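Local coordinates for 5-cytosine DNA methyltransferase (Entamoeba histolytica, PDB 3QV2), which probably transfers methyl groups from S-adenosyl-L-methionine to carbon 5 of cytosine in DNA or tRNA, as a Dnmt2-type enzyme, at residues S18-L23 with G306-C311; W80-P85 with I126-V131. All coordinates share one frame; numbering follows the deposited sequence.

Contact 1: S18-L23 with G306-C311. With SAH (S-adenosyl-L-homocysteine), chain B.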
loop_
_atom_site.group_PDB
_atom_site.type_symbol
_atom_site.label_atom_id
_atom_site.label_comp_id
_atom_site.label_asym_id
_atom_site.label_seq_id
_atom_site.Cartn_x
_atom_site.Cartn_y
_atom_site.Cartn_z
ATOM N N SER A 18 1.183 5.358 -8.936
ATOM C CA SER A 18 2.054 4.187 -8.843
ATOM C C SER A 18 2.941 4.137 -7.601
ATOM O O SER A 18 3.275 3.055 -7.120
ATOM C CB SER A 18 2.913 4.065 -10.105
ATOM O OG SER A 18 3.514 5.304 -10.435
ATOM N N GLY A 19 3.326 5.299 -7.085
ATOM C CA GLY A 19 4.195 5.351 -5.921
ATOM C C GLY A 19 5.493 4.596 -6.145
ATOM O O GLY A 19 6.260 4.928 -7.048
ATOM N N ILE A 20 5.742 3.577 -5.327
ATOM C CA ILE A 20 6.961 2.783 -5.454
ATOM C C ILE A 20 6.709 1.443 -6.143
ATOM O O ILE A 20 7.591 0.587 -6.194
ATOM C CB ILE A 20 7.635 2.536 -4.086
ATOM C CG1 ILE A 20 6.756 1.647 -3.204
ATOM C CG2 ILE A 20 7.939 3.855 -3.391
ATOM C CD1 ILE A 20 7.369 1.340 -1.854
ATOM N N GLY A 21 5.500 1.266 -6.667
ATOM C CA GLY A 21 5.164 0.077 -7.430
ATOM C C GLY A 21 4.598 -1.062 -6.605
ATOM O O GLY A 21 4.828 -2.231 -6.910
ATOM N N GLY A 22 3.847 -0.723 -5.561
ATOM C CA GLY A 22 3.245 -1.729 -4.707
ATOM C C GLY A 22 2.225 -2.581 -5.438
ATOM O O GLY A 22 2.187 -3.801 -5.274
ATOM N N LEU A 23 1.392 -1.935 -6.248
ATOM C CA LEU A 23 0.359 -2.641 -7.000
ATOM C C LEU A 23 0.972 -3.572 -8.041
ATOM O O LEU A 23 0.506 -4.695 -8.234
ATOM C CB LEU A 23 -0.593 -1.652 -7.670
ATOM C CG LEU A 23 -1.290 -0.672 -6.727
ATOM C CD1 LEU A 23 -2.177 0.282 -7.507
ATOM C CD2 LEU A 23 -2.093 -1.423 -5.682
ATOM N N GLY A 306 5.833 4.029 4.049
ATOM C CA GLY A 306 4.674 4.278 4.886
ATOM C C GLY A 306 3.419 4.496 4.064
ATOM O O GLY A 306 2.310 4.218 4.519
ATOM N N ASN A 307 3.596 4.993 2.844
ATOM C CA ASN A 307 2.475 5.270 1.952
ATOM C C ASN A 307 2.174 4.128 0.984
ATOM O O ASN A 307 1.253 4.224 0.173
ATOM C CB ASN A 307 2.724 6.562 1.168
ATOM C CG ASN A 307 2.588 7.804 2.026
ATOM O OD1 ASN A 307 1.735 7.870 2.910
ATOM N ND2 ASN A 307 3.431 8.797 1.770
ATOM N N SER A 308 2.947 3.049 1.071
ATOM C CA SER A 308 2.798 1.928 0.147
ATOM C C SER A 308 1.663 0.992 0.560
ATOM O O SER A 308 0.655 1.432 1.110
ATOM C CB SER A 308 4.107 1.146 0.022
ATOM O OG SER A 308 4.406 0.458 1.223
ATOM N N VAL A 309 1.838 -0.299 0.294
ATOM C CA VAL A 309 0.780 -1.279 0.525
ATOM C C VAL A 309 1.327 -2.607 1.040
ATOM O O VAL A 309 2.539 -2.788 1.166
ATOM C CB VAL A 309 0.002 -1.569 -0.776
ATOM C CG1 VAL A 309 -0.693 -0.312 -1.284
ATOM C CG2 VAL A 309 0.936 -2.136 -1.832
ATOM N N SER A 310 0.418 -3.531 1.338
ATOM C CA SER A 310 0.791 -4.894 1.691
ATOM C C SER A 310 0.668 -5.791 0.466
ATOM O O SER A 310 -0.413 -6.297 0.163
ATOM C CB SER A 310 -0.102 -5.426 2.812
ATOM O OG SER A 310 0.119 -6.811 3.024
ATOM N N CYS A 311 1.779 -5.979 -0.240
ATOM C CA CYS A 311 1.787 -6.797 -1.446
ATOM C C CYS A 311 1.244 -8.193 -1.172
ATOM O O CYS A 311 0.621 -8.804 -2.038
ATOM C CB CYS A 311 3.198 -6.883 -2.029
ATOM S SG CYS A 311 3.908 -5.283 -2.473
HETATM N N SAH B . 0.414 2.444 -3.849
HETATM C CA SAH B . 1.650 3.151 -4.125
HETATM C CB SAH B . 1.629 4.545 -3.513
HETATM C CG SAH B . 0.301 5.239 -3.326
HETATM S SD SAH B . 0.317 6.850 -2.515
HETATM C C SAH B . 2.813 2.341 -3.610
HETATM O O SAH B . 3.879 2.925 -3.264
HETATM O OXT SAH B . 2.720 1.069 -3.530
HETATM C "C5'" SAH B . -0.484 8.043 -3.566
HETATM C "C4'" SAH B . 0.286 8.605 -4.704
HETATM O "O4'" SAH B . -0.587 9.294 -5.528
HETATM C "C3'" SAH B . 1.270 9.569 -4.206
HETATM O "O3'" SAH B . 2.551 9.075 -4.403
HETATM C "C2'" SAH B . 1.089 10.787 -4.953
HETATM O "O2'" SAH B . 2.304 11.220 -5.455
HETATM C "C1'" SAH B . 0.181 10.426 -6.045
HETATM N N9 SAH B . -0.605 11.547 -6.474
HETATM C C8 SAH B . -1.315 12.433 -5.763
HETATM N N7 SAH B . -1.872 13.290 -6.634
HETATM C C5 SAH B . -1.502 12.935 -7.888
HETATM C C6 SAH B . -1.778 13.457 -9.154
HETATM N N6 SAH B . -2.617 14.620 -9.305
HETATM N N1 SAH B . -1.238 12.849 -10.225
HETATM C C2 SAH B . -0.454 11.769 -10.109
HETATM N N3 SAH B . -0.178 11.251 -8.906
HETATM C C4 SAH B . -0.684 11.810 -7.792
#
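The glycine-rich turn of the cofactor site meets the chain's C-terminal part where Gly22 packs on Val309. The Val309 CG2 methyl sits 3.7 Å from Gly22 CA. With no side chain on Gly22, the methyl lies directly against its backbone. Further along, Cys311 SG lies 3.6 Å from Gly22 O, a carbonyl that also accepts from Ser26 OG. On the other flank Ile20 CD1 touches Ser308 CB at 3.8 Å. No hydrogen bond joins the two segments. The sequences FSGIGG and GNSVS fit the first and tenth conserved motifs of C5-methyltransferases, which come together here in the Rossmann-like domain. Between them lies the amino-acid end of SAH. Ile20 N gives a straight bond to SAH O (2.9 Å, 179° at the hydrogen). Gly22 N reaches SAH OXT with a weak, bent one. Ile20 CG1 stands between its backbone N and carbonyl carbon (chi1 66°), which sets it 3.1 Å from SAH O. From the 306-311 side, Val309 CG1 comes within 3.9 Å of SAH N. Ser308 OG is turned to Leu305 O and His283 ND1 instead, and Ser308 CB is left to face the carboxylate.

Contact 2: W80-P85 with I126-V131; sequences WFMSPP and IFIENV. With SAH (S-adenosyl-L-homocysteine), chain B.
Trp80 and Ile126 lie side by side in a parallel pairing between two central strands of the Rossmann-like sheet. The strand axes are 4.8 Å apart. Phe127 N bonds to Trp80 O at 2.9 Å, Met82 N to Phe127 O, and Glu129 N to Met82 O. Met82 is thus held through both its N and its O.

Packing is tight along this part. On one face of the sheet lie Trp80, Met82, Ile126 and Ile128. Trp80 CB touches both branches of Ile126. Met82 and Ile128 run side by side in the same direction, with Met82 CG 4.0 Å from Ile128 CG1. Tyr112 of helix 106-115 packs on this face. On the other face, the CD1-CE1 side of the Phe81 ring rests on Phe127 CB, 3.8 Å from CD1. The Phe127 ring itself leads away, with CG anti to the backbone N (chi1 -171°), and packs among residues of helix 311-321.

Past Met82 the regular pairing stops. The contact becomes sparser, with the backbone still close where Ser83 CA-H points at Glu129 O. The sequences here fit the PCQ and ENV motifs of C5-methyltransferases, and the predicted catalytic Cys86 follows Pro85. Ser83 OG turns to the cofactor and accepts from SAH N at 2.6 Å. Pro85 CG reaches SAH C8 on the adenine. The bend of Glu129 at chi2 (-82°) brings OE1 to 3.2 Å from Ser83 CB. Pro84 CD lies against Ile128 CG2. Asn130 ND2 is 2.9 Å from Pro84 O, and its side chain also touches Cys86. Val131, at the partly exposed end, donates its N to Asn130 OD1 at 2.9 Å, tilted 33° from the carbonyl plane of that amide.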
loop_
_atom_site.group_PDB
_atom_site.type_symbol
_atom_site.label_atom_id
_atom_site.label_comp_id
_atom_site.label_asym_id
_atom_site.label_seq_id
_atom_site.Cartn_x
_atom_site.Cartn_y
_atom_site.Cartn_z
ATOM N N TRP A 80 -6.938 -1.234 -14.780
ATOM C CA TRP A 80 -6.632 -0.086 -13.938
ATOM C C TRP A 80 -6.237 -0.525 -12.534
ATOM O O TRP A 80 -7.032 -1.133 -11.819
ATOM C CB TRP A 80 -7.836 0.852 -13.844
ATOM C CG TRP A 80 -8.046 1.734 -15.035
ATOM C CD1 TRP A 80 -7.462 1.614 -16.264
ATOM C CD2 TRP A 80 -8.899 2.879 -15.107
ATOM N NE1 TRP A 80 -7.905 2.613 -17.097
ATOM C CE2 TRP A 80 -8.791 3.409 -16.406
ATOM C CE3 TRP A 80 -9.750 3.515 -14.194
ATOM C CZ2 TRP A 80 -9.493 4.534 -16.822
ATOM C CZ3 TRP A 80 -10.450 4.635 -14.604
ATOM C CH2 TRP A 80 -10.317 5.133 -15.906
ATOM N N PHE A 81 -5.002 -0.222 -12.148
ATOM C CA PHE A 81 -4.567 -0.387 -10.764
ATOM C C PHE A 81 -4.392 0.992 -10.152
ATOM O O PHE A 81 -3.831 1.889 -10.784
ATOM C CB PHE A 81 -3.249 -1.158 -10.684
ATOM C CG PHE A 81 -3.383 -2.625 -10.970
ATOM C CD1 PHE A 81 -4.626 -3.195 -11.171
ATOM C CD2 PHE A 81 -2.262 -3.438 -11.026
ATOM C CE1 PHE A 81 -4.751 -4.545 -11.429
ATOM C CE2 PHE A 81 -2.381 -4.790 -11.285
ATOM C CZ PHE A 81 -3.628 -5.342 -11.486
ATOM N N MET A 82 -4.869 1.170 -8.924
ATOM C CA MET A 82 -4.776 2.476 -8.285
ATOM C C MET A 82 -4.968 2.447 -6.773
ATOM O O MET A 82 -5.806 1.712 -6.246
ATOM C CB MET A 82 -5.790 3.441 -8.900
ATOM C CG MET A 82 -7.235 3.106 -8.573
ATOM S SD MET A 82 -8.382 4.367 -9.158
ATOM C CE MET A 82 -8.008 4.377 -10.907
ATOM N N SER A 83 -4.179 3.262 -6.086
ATOM C CA SER A 83 -4.393 3.546 -4.676
ATOM C C SER A 83 -4.335 5.056 -4.483
ATOM O O SER A 83 -3.278 5.615 -4.184
ATOM C CB SER A 83 -3.349 2.842 -3.810
ATOM O OG SER A 83 -2.038 3.169 -4.226
ATOM N N PRO A 84 -5.480 5.725 -4.677
ATOM C CA PRO A 84 -5.589 7.187 -4.647
ATOM C C PRO A 84 -5.133 7.769 -3.316
ATOM O O PRO A 84 -5.142 7.059 -2.312
ATOM C CB PRO A 84 -7.092 7.427 -4.831
ATOM C CG PRO A 84 -7.594 6.195 -5.514
ATOM C CD PRO A 84 -6.776 5.079 -4.947
ATOM N N PRO A 85 -4.735 9.051 -3.308
ATOM C CA PRO A 85 -4.372 9.728 -2.061
ATOM C C PRO A 85 -5.436 9.483 -0.996
ATOM O O PRO A 85 -6.627 9.574 -1.290
ATOM C CB PRO A 85 -4.346 11.201 -2.467
ATOM C CG PRO A 85 -3.972 11.175 -3.909
ATOM C CD PRO A 85 -4.625 9.942 -4.476
ATOM N N ILE A 126 -10.501 -3.615 -12.653
ATOM C CA ILE A 126 -10.089 -2.457 -11.869
ATOM C C ILE A 126 -9.820 -2.864 -10.427
ATOM O O ILE A 126 -10.606 -3.593 -9.820
ATOM C CB ILE A 126 -11.160 -1.355 -11.868
ATOM C CG1 ILE A 126 -11.522 -0.948 -13.296
ATOM C CG2 ILE A 126 -10.680 -0.148 -11.072
ATOM C CD1 ILE A 126 -12.542 0.163 -13.362
ATOM N N PHE A 127 -8.709 -2.387 -9.880
ATOM C CA PHE A 127 -8.372 -2.655 -8.489
ATOM C C PHE A 127 -8.053 -1.355 -7.761
ATOM O O PHE A 127 -7.172 -0.600 -8.173
ATOM C CB PHE A 127 -7.187 -3.619 -8.396
ATOM C CG PHE A 127 -6.909 -4.103 -7.002
ATOM C CD1 PHE A 127 -7.404 -5.320 -6.566
ATOM C CD2 PHE A 127 -6.158 -3.339 -6.126
ATOM C CE1 PHE A 127 -7.152 -5.769 -5.283
ATOM C CE2 PHE A 127 -5.903 -3.779 -4.843
ATOM C CZ PHE A 127 -6.400 -4.997 -4.420
ATOM N N ILE A 128 -8.780 -1.094 -6.681
ATOM C CA ILE A 128 -8.567 0.111 -5.894
ATOM C C ILE A 128 -8.138 -0.236 -4.476
ATOM O O ILE A 128 -8.666 -1.165 -3.867
ATOM C CB ILE A 128 -9.837 0.978 -5.830
ATOM C CG1 ILE A 128 -10.456 1.119 -7.220
ATOM C CG2 ILE A 128 -9.521 2.343 -5.236
ATOM C CD1 ILE A 128 -11.744 1.917 -7.238
ATOM N N GLU A 129 -7.175 0.515 -3.954
ATOM C CA GLU A 129 -6.714 0.318 -2.586
ATOM C C GLU A 129 -6.726 1.649 -1.844
ATOM O O GLU A 129 -6.312 2.674 -2.384
ATOM C CB GLU A 129 -5.312 -0.300 -2.574
ATOM C CG GLU A 129 -4.809 -0.711 -1.195
ATOM C CD GLU A 129 -4.235 0.449 -0.403
ATOM O OE1 GLU A 129 -3.980 1.515 -1.004
ATOM O OE2 GLU A 129 -4.035 0.295 0.819
ATOM N N ASN A 130 -7.207 1.629 -0.606
ATOM C CA ASN A 130 -7.283 2.842 0.200
ATOM C C ASN A 130 -7.491 2.522 1.675
ATOM O O ASN A 130 -7.413 1.362 2.084
ATOM C CB ASN A 130 -8.408 3.749 -0.305
ATOM C CG ASN A 130 -8.052 5.221 -0.227
ATOM O OD1 ASN A 130 -8.252 5.870 0.800
ATOM N ND2 ASN A 130 -7.520 5.757 -1.319
ATOM N N VAL A 131 -7.750 3.554 2.471
ATOM C CA VAL A 131 -8.031 3.375 3.891
ATOM C C VAL A 131 -9.502 3.027 4.104
ATOM O O VAL A 131 -10.346 3.365 3.274
ATOM C CB VAL A 131 -7.668 4.637 4.701
ATOM C CG1 VAL A 131 -6.164 4.858 4.685
ATOM C CG2 VAL A 131 -8.393 5.851 4.146
HETATM N N SAH B . 0.414 2.444 -3.849
HETATM C CA SAH B . 1.650 3.151 -4.125
HETATM C CB SAH B . 1.629 4.545 -3.513
HETATM C CG SAH B . 0.301 5.239 -3.326
HETATM S SD SAH B . 0.317 6.850 -2.515
HETATM C C SAH B . 2.813 2.341 -3.610
HETATM O O SAH B . 3.879 2.925 -3.264
HETATM O OXT SAH B . 2.720 1.069 -3.530
HETATM C "C5'" SAH B . -0.484 8.043 -3.566
HETATM C "C4'" SAH B . 0.286 8.605 -4.704
HETATM O "O4'" SAH B . -0.587 9.294 -5.528
HETATM C "C3'" SAH B . 1.270 9.569 -4.206
HETATM O "O3'" SAH B . 2.551 9.075 -4.403
HETATM C "C2'" SAH B . 1.089 10.787 -4.953
HETATM O "O2'" SAH B . 2.304 11.220 -5.455
HETATM C "C1'" SAH B . 0.181 10.426 -6.045
HETATM N N9 SAH B . -0.605 11.547 -6.474
HETATM C C8 SAH B . -1.315 12.433 -5.763
HETATM N N7 SAH B . -1.872 13.290 -6.634
HETATM C C5 SAH B . -1.502 12.935 -7.888
HETATM C C6 SAH B . -1.778 13.457 -9.154
HETATM N N6 SAH B . -2.617 14.620 -9.305
HETATM N N1 SAH B . -1.238 12.849 -10.225
HETATM C C2 SAH B . -0.454 11.769 -10.109
HETATM N N3 SAH B . -0.178 11.251 -8.906
HETATM C C4 SAH B . -0.684 11.810 -7.792
#

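How the contacts relate
The segments follow one another as 18-23, 80-85, 126-131 and 306-311, so contact 1 pairs the outer two and contact 2 the inner two. Their centres are 10 Å apart, in the same Rossmann-like domain. Segments 18-23, 80-85 and 126-131 follow or belong to the adjacent parallel strands 11-16, 79-82 and 125-130. Segment 306-311 leads into helix 311-321, which packs on the Phe81 and Phe127 face. The contacts meet where Leu23 CD1 lies 3.2 Å from Met82 N and Val309 CG1 lies 3.7 Å from Glu129 CD. Both touch SAH, consistent with a shared part in holding the cofactor near Cys86, the predicted active-site residue.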